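Local coordinates for Serine/threonine-protein kinase Tel1 (Chaetomium thermophilum, PDB 6SKY), which phosphorylates serine and threonine residues of target proteins with ATP and probably acts as a sensor that switches on checkpoint signalling after DNA damage, at residues R2818-E2822 with V2916-N2921; L1466-P1470 with Y1522-F1527; L2138-S2142 with A2157-Q2161; A1774-L1780 with L1804-Y1808. The contacts are given in a common frame with arbitrary orientation. Residues are numbered along the deposited sequence.

Contact 1: residues R2818-E2822 with V2916-N2921; sequences RRCCE and VMATVN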
# COMPACT_ATOMS: atom_id res chain seq x y z
N ARG A 2818 20.31 10.47 0.13
CA ARG A 2818 18.87 10.60 -0.06
C ARG A 2818 18.12 9.39 0.48
O ARG A 2818 17.06 9.53 1.10
CB ARG A 2818 18.58 10.80 -1.53
CG ARG A 2818 17.27 11.44 -1.81
CD ARG A 2818 17.10 11.70 -3.27
NE ARG A 2818 17.97 12.77 -3.73
CZ ARG A 2818 17.59 14.02 -3.90
NH1 ARG A 2818 18.45 14.92 -4.32
NH2 ARG A 2818 16.35 14.37 -3.63
N ARG A 2819 18.67 8.19 0.30
CA ARG A 2819 18.03 7.00 0.84
C ARG A 2819 18.05 7.01 2.36
O ARG A 2819 17.09 6.58 2.99
CB ARG A 2819 18.71 5.75 0.31
CG ARG A 2819 18.59 5.55 -1.17
CD ARG A 2819 17.68 4.42 -1.51
NE ARG A 2819 18.18 3.16 -1.00
CZ ARG A 2819 17.47 2.04 -0.99
NH1 ARG A 2819 17.99 0.92 -0.51
NH2 ARG A 2819 16.23 2.05 -1.45
N CYS A 2820 19.14 7.48 2.96
CA CYS A 2820 19.19 7.50 4.42
C CYS A 2820 18.33 8.60 5.01
O CYS A 2820 17.76 8.41 6.08
CB CYS A 2820 20.63 7.63 4.88
SG CYS A 2820 21.59 6.14 4.67
N CYS A 2821 18.20 9.73 4.32
CA CYS A 2821 17.22 10.73 4.70
C CYS A 2821 15.81 10.15 4.68
O CYS A 2821 15.03 10.38 5.60
CB CYS A 2821 17.30 11.93 3.77
SG CYS A 2821 18.61 13.08 4.10
N GLU A 2822 15.48 9.38 3.65
CA GLU A 2822 14.14 8.81 3.55
C GLU A 2822 13.90 7.76 4.62
O GLU A 2822 12.81 7.71 5.20
CB GLU A 2822 13.92 8.23 2.16
CG GLU A 2822 13.64 9.28 1.12
CD GLU A 2822 13.83 8.78 -0.29
OE1 GLU A 2822 13.99 7.56 -0.47
OE2 GLU A 2822 13.84 9.61 -1.22
N VAL A 2916 7.31 10.29 1.81
CA VAL A 2916 8.64 10.58 2.30
C VAL A 2916 9.53 11.05 1.16
O VAL A 2916 10.36 11.95 1.33
CB VAL A 2916 9.23 9.36 3.02
CG1 VAL A 2916 10.52 9.71 3.64
CG2 VAL A 2916 8.30 8.88 4.07
N MET A 2917 9.37 10.46 -0.02
CA MET A 2917 10.16 10.87 -1.18
C MET A 2917 9.94 12.34 -1.51
O MET A 2917 10.90 13.09 -1.71
CB MET A 2917 9.80 10.00 -2.38
CG MET A 2917 10.61 10.32 -3.62
SD MET A 2917 9.82 9.87 -5.18
CE MET A 2917 8.41 10.96 -5.17
N ALA A 2918 8.68 12.77 -1.58
CA ALA A 2918 8.38 14.15 -1.93
C ALA A 2918 8.86 15.12 -0.86
O ALA A 2918 9.36 16.20 -1.17
CB ALA A 2918 6.89 14.31 -2.17
N THR A 2919 8.71 14.74 0.41
CA THR A 2919 9.17 15.59 1.50
C THR A 2919 10.67 15.78 1.46
O THR A 2919 11.17 16.90 1.58
CB THR A 2919 8.75 14.98 2.83
OG1 THR A 2919 7.38 14.61 2.77
CG2 THR A 2919 8.94 15.98 3.93
N VAL A 2920 11.42 14.69 1.28
CA VAL A 2920 12.87 14.79 1.22
C VAL A 2920 13.31 15.56 -0.02
O VAL A 2920 14.28 16.32 0.03
CB VAL A 2920 13.49 13.38 1.26
CG1 VAL A 2920 14.97 13.45 1.06
CG2 VAL A 2920 13.20 12.74 2.58
N ASN A 2921 12.60 15.41 -1.14
CA ASN A 2921 12.92 16.20 -2.32
C ASN A 2921 12.78 17.68 -2.04
O ASN A 2921 13.65 18.47 -2.39
CB ASN A 2921 12.02 15.81 -3.49
CG ASN A 2921 12.40 14.49 -4.09
OD1 ASN A 2921 13.21 13.77 -3.55
ND2 ASN A 2921 11.78 14.17 -5.21
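Where two helices cross steeply, a few side chains near the crossing make most of the contact; here the axes of the short segments approach to 9.8 Å at 119°. Arg2818 leaves its helix sideways, yet its t, t, m conformation carries the guanidinium across, where NH2 makes a weak hydrogen bond to OD1 of Asn2921 (3.2 Å). ND2 of Asn2921 donates to the carbonyl of Ala2259 of the second subunit, its stronger polar partner. Val2920, in t, rests among Arg2818, Cys2821 and Glu2822: its CG1 lies 3.9 Å from CB of Cys2821 and its CG2 3.8 Å from CG of Glu2822. One turn earlier, CG1 of Val2916 sits 3.4 Å from the carbonyl O of Glu2822. The Glu2822 side chain extends in m, t, bringing OE2 to 3.9 Å from CA of Met2917, whose side chain leads away and packs on Met2220 of the second subunit. Helix 2732-2755 backs Cys2821. The crossing joins the kinase domain to the C-terminal FATC element, an association characteristic of PI3K-related kinases.

Contact 2: residues L1466-P1470 with Y1522-F1527; sequences LKRTP and YDSPEF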
# COMPACT_ATOMS: atom_id res chain seq x y z
N LEU A 1466 70.38 -16.79 26.31
CA LEU A 1466 69.05 -17.31 26.03
C LEU A 1466 68.00 -16.80 27.01
O LEU A 1466 66.81 -16.89 26.71
CB LEU A 1466 69.07 -18.83 26.05
CG LEU A 1466 69.85 -19.45 24.90
CD1 LEU A 1466 69.77 -20.96 24.96
CD2 LEU A 1466 69.30 -18.95 23.59
N LYS A 1467 68.41 -16.29 28.17
CA LYS A 1467 67.47 -15.70 29.10
C LYS A 1467 67.13 -14.26 28.76
O LYS A 1467 66.20 -13.70 29.34
CB LYS A 1467 68.02 -15.79 30.52
CG LYS A 1467 68.31 -17.21 30.94
CD LYS A 1467 69.32 -17.28 32.07
CE LYS A 1467 69.78 -18.71 32.29
NZ LYS A 1467 70.94 -18.79 33.22
N ARG A 1468 67.86 -13.64 27.83
CA ARG A 1468 67.53 -12.31 27.34
C ARG A 1468 66.71 -12.35 26.07
O ARG A 1468 66.25 -11.30 25.61
CB ARG A 1468 68.80 -11.50 27.10
CG ARG A 1468 69.77 -11.46 28.26
CD ARG A 1468 71.11 -10.94 27.81
NE ARG A 1468 72.14 -11.13 28.82
CZ ARG A 1468 73.44 -10.92 28.61
NH1 ARG A 1468 74.31 -11.12 29.58
NH2 ARG A 1468 73.86 -10.50 27.42
N THR A 1469 66.53 -13.53 25.47
CA THR A 1469 65.82 -13.68 24.20
C THR A 1469 64.88 -14.86 24.31
O THR A 1469 65.10 -15.91 23.70
CB THR A 1469 66.81 -13.86 23.05
OG1 THR A 1469 67.95 -13.03 23.27
CG2 THR A 1469 66.17 -13.47 21.74
N PRO A 1470 63.81 -14.73 25.10
CA PRO A 1470 62.86 -15.84 25.22
C PRO A 1470 62.03 -16.06 23.97
O PRO A 1470 61.56 -17.18 23.75
CB PRO A 1470 61.98 -15.41 26.40
CG PRO A 1470 61.99 -13.94 26.32
CD PRO A 1470 63.36 -13.55 25.85
N TYR A 1522 63.55 -23.37 32.73
CA TYR A 1522 63.83 -22.05 32.16
C TYR A 1522 62.93 -21.00 32.79
O TYR A 1522 61.76 -21.25 33.08
CB TYR A 1522 63.63 -22.08 30.65
CG TYR A 1522 63.87 -20.75 29.97
CD1 TYR A 1522 65.13 -20.38 29.54
CD2 TYR A 1522 62.83 -19.86 29.76
CE1 TYR A 1522 65.35 -19.17 28.93
CE2 TYR A 1522 63.04 -18.65 29.15
CZ TYR A 1522 64.31 -18.31 28.74
OH TYR A 1522 64.53 -17.11 28.13
N ASP A 1523 63.48 -19.81 32.99
CA ASP A 1523 62.72 -18.67 33.48
C ASP A 1523 63.53 -17.41 33.19
O ASP A 1523 64.73 -17.38 33.45
CB ASP A 1523 62.44 -18.79 34.98
CG ASP A 1523 61.50 -17.71 35.49
OD1 ASP A 1523 60.99 -16.92 34.66
OD2 ASP A 1523 61.27 -17.64 36.71
N SER A 1524 62.86 -16.40 32.65
CA SER A 1524 63.57 -15.22 32.18
C SER A 1524 62.89 -13.96 32.65
O SER A 1524 61.66 -13.91 32.77
CB SER A 1524 63.64 -15.22 30.64
OG SER A 1524 64.12 -13.98 30.16
N PRO A 1525 63.66 -12.91 32.95
CA PRO A 1525 63.06 -11.60 33.23
C PRO A 1525 62.56 -10.90 31.98
O PRO A 1525 61.81 -9.91 32.11
CB PRO A 1525 64.21 -10.82 33.87
CG PRO A 1525 65.42 -11.41 33.25
CD PRO A 1525 65.13 -12.88 33.08
N GLU A 1526 62.94 -11.36 30.80
CA GLU A 1526 62.58 -10.69 29.55
C GLU A 1526 61.16 -10.97 29.11
O GLU A 1526 60.72 -10.39 28.12
CB GLU A 1526 63.55 -11.12 28.45
CG GLU A 1526 64.03 -9.98 27.57
CD GLU A 1526 65.10 -9.15 28.23
OE1 GLU A 1526 65.55 -9.52 29.34
OE2 GLU A 1526 65.50 -8.12 27.65
N PHE A 1527 60.43 -11.84 29.81
CA PHE A 1527 59.03 -12.06 29.51
C PHE A 1527 58.26 -10.76 29.67
O PHE A 1527 58.33 -10.11 30.71
CB PHE A 1527 58.45 -13.13 30.43
CG PHE A 1527 58.80 -14.53 30.02
CD1 PHE A 1527 58.86 -14.88 28.69
CD2 PHE A 1527 59.05 -15.50 30.97
CE1 PHE A 1527 59.18 -16.16 28.31
CE2 PHE A 1527 59.37 -16.78 30.60
CZ PHE A 1527 59.43 -17.11 29.27
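A tyrosine hydroxyl bound to the carbonyl of Leu1466, the last residue of helix 1463-1466, is the striking feature here: the one hydrogen bond across the contact runs from a side chain to the backbone. OH of Tyr1522 donates to O of Leu1466 over 2.7 Å, reaching the place where the short helix gives way to a loop. The t rotamer of Tyr1522 carries its ring across the gap, so that the carbonyl of Leu1466 and CB of Pro1470 both lie at the ring edge; Pro1470 CB is 3.5 Å from Tyr1522 OH. Pro1470, which opens the next helix, is the apolar centre of the contact: its CB also meets CE1 of Phe1527 at 3.5 Å, and its CD lies 3.6 Å from CB of Glu1526. Tyr1522 and Phe1527 both meet the ring of Phe1536 on helix 1530-1543, which ties the loop to the helix that follows it. The second segment is folded locally by an ST turn, in which the backbone N of Glu1526 donates to OG of Ser1524 (2.9 Å), although the position of that oxygen is less certain. Around the outside, CG of Glu1526 comes within 3.2 Å of the carbonyl O of Arg1468. Two interhelical loops of the solenoid are thus joined by one directional bond beside a proline-aromatic cluster, a chemistry that relies on shape and backbone polarity rather than on paired charges.

Contact 3: residues L2138-S2142 with A2157-Q2161; sequences LSMWS and ARLVQ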
# COMPACT_ATOMS: atom_id res chain seq x y z
N LEU A 2138 15.88 -29.96 10.35
CA LEU A 2138 14.99 -30.43 11.39
C LEU A 2138 13.93 -31.39 10.85
O LEU A 2138 13.62 -32.40 11.48
CB LEU A 2138 14.34 -29.25 12.11
CG LEU A 2138 15.26 -28.48 13.06
CD1 LEU A 2138 14.52 -27.34 13.68
CD2 LEU A 2138 15.80 -29.39 14.12
N SER A 2139 13.41 -31.12 9.65
CA SER A 2139 12.41 -32.02 9.10
C SER A 2139 13.02 -33.36 8.70
O SER A 2139 12.45 -34.42 8.99
CB SER A 2139 11.71 -31.39 7.91
OG SER A 2139 12.48 -31.51 6.75
N MET A 2140 14.19 -33.34 8.05
CA MET A 2140 14.85 -34.58 7.69
C MET A 2140 15.19 -35.41 8.92
O MET A 2140 15.04 -36.64 8.90
CB MET A 2140 16.12 -34.30 6.89
CG MET A 2140 15.88 -33.89 5.47
SD MET A 2140 15.23 -35.24 4.49
CE MET A 2140 16.46 -36.47 4.82
N TRP A 2141 15.66 -34.77 9.98
CA TRP A 2141 15.96 -35.52 11.20
C TRP A 2141 14.70 -36.11 11.81
O TRP A 2141 14.74 -37.20 12.37
CB TRP A 2141 16.65 -34.60 12.19
CG TRP A 2141 17.31 -35.29 13.31
CD1 TRP A 2141 18.34 -36.17 13.24
CD2 TRP A 2141 17.02 -35.13 14.69
NE1 TRP A 2141 18.70 -36.58 14.49
CE2 TRP A 2141 17.90 -35.95 15.40
CE3 TRP A 2141 16.10 -34.37 15.40
CZ2 TRP A 2141 17.88 -36.04 16.78
CZ3 TRP A 2141 16.08 -34.46 16.77
CH2 TRP A 2141 16.97 -35.29 17.44
N SER A 2142 13.58 -35.40 11.72
CA SER A 2142 12.35 -35.95 12.25
C SER A 2142 11.84 -37.13 11.42
O SER A 2142 11.14 -37.99 11.95
CB SER A 2142 11.28 -34.87 12.32
OG SER A 2142 10.02 -35.44 12.59
N ALA A 2157 11.54 -35.51 18.39
CA ALA A 2157 12.00 -34.91 17.14
C ALA A 2157 10.94 -33.99 16.55
O ALA A 2157 11.25 -32.90 16.06
CB ALA A 2157 12.38 -36.00 16.15
N ARG A 2158 9.68 -34.41 16.61
CA ARG A 2158 8.60 -33.57 16.10
C ARG A 2158 8.47 -32.29 16.90
O ARG A 2158 8.31 -31.20 16.33
CB ARG A 2158 7.29 -34.35 16.13
CG ARG A 2158 6.28 -33.83 15.18
CD ARG A 2158 6.80 -33.94 13.78
NE ARG A 2158 5.73 -34.25 12.86
CZ ARG A 2158 5.93 -34.77 11.66
NH1 ARG A 2158 4.89 -35.02 10.87
NH2 ARG A 2158 7.15 -35.05 11.25
N LEU A 2159 8.54 -32.39 18.22
CA LEU A 2159 8.41 -31.21 19.06
C LEU A 2159 9.54 -30.23 18.81
O LEU A 2159 9.32 -29.01 18.76
CB LEU A 2159 8.38 -31.63 20.52
CG LEU A 2159 7.88 -30.59 21.50
CD1 LEU A 2159 6.57 -30.06 21.03
CD2 LEU A 2159 7.74 -31.22 22.85
N VAL A 2160 10.76 -30.74 18.62
CA VAL A 2160 11.88 -29.83 18.39
C VAL A 2160 11.78 -29.20 17.01
O VAL A 2160 12.16 -28.03 16.83
CB VAL A 2160 13.22 -30.57 18.61
CG1 VAL A 2160 13.89 -30.90 17.31
CG2 VAL A 2160 14.13 -29.73 19.46
N GLN A 2161 11.24 -29.91 16.03
CA GLN A 2161 11.01 -29.31 14.72
C GLN A 2161 10.00 -28.18 14.80
O GLN A 2161 10.19 -27.11 14.21
CB GLN A 2161 10.54 -30.37 13.74
CG GLN A 2161 10.23 -29.84 12.38
CD GLN A 2161 9.49 -30.83 11.54
OE1 GLN A 2161 9.09 -31.87 12.02
NE2 GLN A 2161 9.30 -30.50 10.28
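Close antiparallel helices often keep small residues where their backbones come nearest, and the segment 2157-2161 illustrates this from its first residue. The two axes run at 170° and approach to 9.0 Å. Ala2157 lies opposite Ser2142, with the CA atoms of Ala2157 and Ser2142 only 5.0 Å apart; the Ala2157 methyl CB is 3.9 Å from Ser2142 CA and 4.1 Å from CZ3 of Trp2141. Arg2158 starts away from the partner helix, but its side chain curls back so that NH2 donates to OG of Ser2142 (3.2 Å), while its NH1 is bound to Ser2194. Further on, Val2160 continues the apolar seam: its CG1 packs at 4.0 Å from CD2 of Leu2138 and meets the edge of the Trp2141 ring, 4.2 Å from CZ3. Gln2161 completes the turn, facing Leu2138. The extended t, t side chain of Gln2161 runs along the interface, placing NE2 3.5 Å from CB of Ser2139 and OE1 3.7 Å from CB of Ser2142. The pair forms a helical hairpin of the FAT domain, whose repeated helices build an alpha solenoid related to TPR repeats. Within that stack, helix 2102-2119 packs against Trp2141 and Val2160, whereas helix 2035-2047 touches Met2140 and Trp2141 of helix 2124-2143.

Contact 4: residues A1774-L1780 with L1804-Y1808; sequences APKIVTL and LVLAY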
# COMPACT_ATOMS: atom_id res chain seq x y z
N ALA A 1774 70.18 2.17 -10.30
CA ALA A 1774 70.47 3.08 -9.18
C ALA A 1774 71.53 2.46 -8.29
O ALA A 1774 71.24 1.94 -7.21
CB ALA A 1774 69.21 3.39 -8.38
N PRO A 1775 72.80 2.51 -8.71
CA PRO A 1775 73.86 1.88 -7.91
C PRO A 1775 74.22 2.65 -6.65
O PRO A 1775 74.78 2.05 -5.73
CB PRO A 1775 75.05 1.81 -8.87
CG PRO A 1775 74.48 2.12 -10.23
CD PRO A 1775 73.32 3.03 -9.98
N LYS A 1776 73.92 3.94 -6.59
CA LYS A 1776 74.34 4.74 -5.45
C LYS A 1776 73.54 4.44 -4.19
O LYS A 1776 73.97 4.82 -3.10
CB LYS A 1776 74.22 6.23 -5.79
CG LYS A 1776 75.07 6.66 -6.96
CD LYS A 1776 76.53 6.71 -6.57
CE LYS A 1776 77.36 7.43 -7.63
NZ LYS A 1776 78.74 7.68 -7.15
N ILE A 1777 72.39 3.80 -4.31
CA ILE A 1777 71.60 3.39 -3.16
C ILE A 1777 72.07 2.01 -2.74
O ILE A 1777 71.94 1.04 -3.50
CB ILE A 1777 70.10 3.38 -3.47
CG1 ILE A 1777 69.67 4.72 -4.05
CG2 ILE A 1777 69.30 3.09 -2.23
CD1 ILE A 1777 68.21 4.75 -4.35
N VAL A 1778 72.62 1.90 -1.53
CA VAL A 1778 73.17 0.62 -1.11
C VAL A 1778 72.08 -0.41 -0.88
O VAL A 1778 72.36 -1.61 -0.91
CB VAL A 1778 74.04 0.80 0.15
CG1 VAL A 1778 73.17 0.98 1.35
CG2 VAL A 1778 74.96 -0.39 0.34
N THR A 1779 70.84 0.02 -0.66
CA THR A 1779 69.77 -0.94 -0.41
C THR A 1779 69.26 -1.57 -1.70
O THR A 1779 68.72 -2.68 -1.66
CB THR A 1779 68.63 -0.27 0.34
OG1 THR A 1779 69.16 0.68 1.26
CG2 THR A 1779 67.84 -1.30 1.11
N LEU A 1780 69.40 -0.89 -2.83
CA LEU A 1780 69.01 -1.46 -4.11
C LEU A 1780 70.15 -2.19 -4.79
O LEU A 1780 69.91 -2.93 -5.74
CB LEU A 1780 68.51 -0.38 -5.06
CG LEU A 1780 67.19 0.33 -4.80
CD1 LEU A 1780 67.09 1.48 -5.76
CD2 LEU A 1780 66.04 -0.61 -4.98
N LEU A 1804 61.73 3.51 -4.24
CA LEU A 1804 63.10 3.94 -3.99
C LEU A 1804 63.74 4.49 -5.26
O LEU A 1804 64.43 5.51 -5.22
CB LEU A 1804 63.92 2.78 -3.45
CG LEU A 1804 63.78 2.49 -1.96
CD1 LEU A 1804 64.44 1.19 -1.63
CD2 LEU A 1804 64.41 3.60 -1.17
N VAL A 1805 63.50 3.84 -6.40
CA VAL A 1805 64.08 4.34 -7.64
C VAL A 1805 63.48 5.68 -8.03
O VAL A 1805 64.21 6.63 -8.38
CB VAL A 1805 63.90 3.30 -8.76
CG1 VAL A 1805 64.27 3.90 -10.08
CG2 VAL A 1805 64.74 2.09 -8.47
N LEU A 1806 62.15 5.79 -7.98
CA LEU A 1806 61.51 7.04 -8.38
C LEU A 1806 61.91 8.18 -7.46
O LEU A 1806 62.08 9.31 -7.91
CB LEU A 1806 59.99 6.88 -8.38
CG LEU A 1806 59.35 5.98 -9.43
CD1 LEU A 1806 57.88 5.93 -9.19
CD2 LEU A 1806 59.62 6.51 -10.79
N ALA A 1807 62.07 7.91 -6.17
CA ALA A 1807 62.46 8.95 -5.24
C ALA A 1807 63.92 9.33 -5.41
O ALA A 1807 64.29 10.48 -5.19
CB ALA A 1807 62.21 8.49 -3.81
N TYR A 1808 64.77 8.37 -5.79
CA TYR A 1808 66.17 8.67 -6.02
C TYR A 1808 66.33 9.60 -7.21
O TYR A 1808 66.94 10.67 -7.10
CB TYR A 1808 66.95 7.39 -6.25
CG TYR A 1808 68.37 7.60 -6.68
CD1 TYR A 1808 69.31 8.13 -5.80
CD2 TYR A 1808 68.79 7.26 -7.95
CE1 TYR A 1808 70.60 8.32 -6.19
CE2 TYR A 1808 70.09 7.45 -8.35
CZ TYR A 1808 70.99 7.98 -7.46
OH TYR A 1808 72.29 8.17 -7.85
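A type I beta turn from Ala1774 to Ile1777 leads into a short, weakly bonded helix around 1778-1780, and this compact path lies against the last turn of helix 1793-1808. The backbones stay apart: the CA atoms of Ala1774 and Val1805 are 6.7 Å from each other, those of Leu1780 and Leu1804 8.0 Å. The two segments belong to the alpha solenoid of this protein, and helix 1670-1684 packs on Leu1804 as well. Mostly side chains fill the gap. Tyr1808, in t, reaches across to the turn, with CD2 3.9 Å from CB of Ala1774 and OH 3.3 Å from CG of Lys1776; that hydroxyl is hydrogen-bonded to Lys1812. Nearby, CD1 of Ile1777, placed by an m, t conformation, reaches CB of Tyr1808 at 3.5 Å and the carbonyl O of Leu1804 at 4.0 Å. Leu1780 closes the other end, its CD1 lying 3.6 Å from CG2 of Val1805 and 4.1 Å from CB of Leu1804.

The four contacts show how a large, mostly helical kinase is assembled from separate local joints. They occur in series along the chain, in the order 2, 4, 3, 1, and none touches another. Contacts 2 and 4 are the nearest pair, with centres 39 Å apart and nearest atoms about 24 Å apart; contacts 3 and 4 are the most distant, at 69 Å between centres. Contact 1, 64 Å from contact 2 between centres, lies across the chain's centre from it. It alone joins parts of the kinase and FATC regions and also meets the second subunit. All four lie away from the nucleotide pocket around Lys2610 and the magnesium site at Asn2765 and Asp2779.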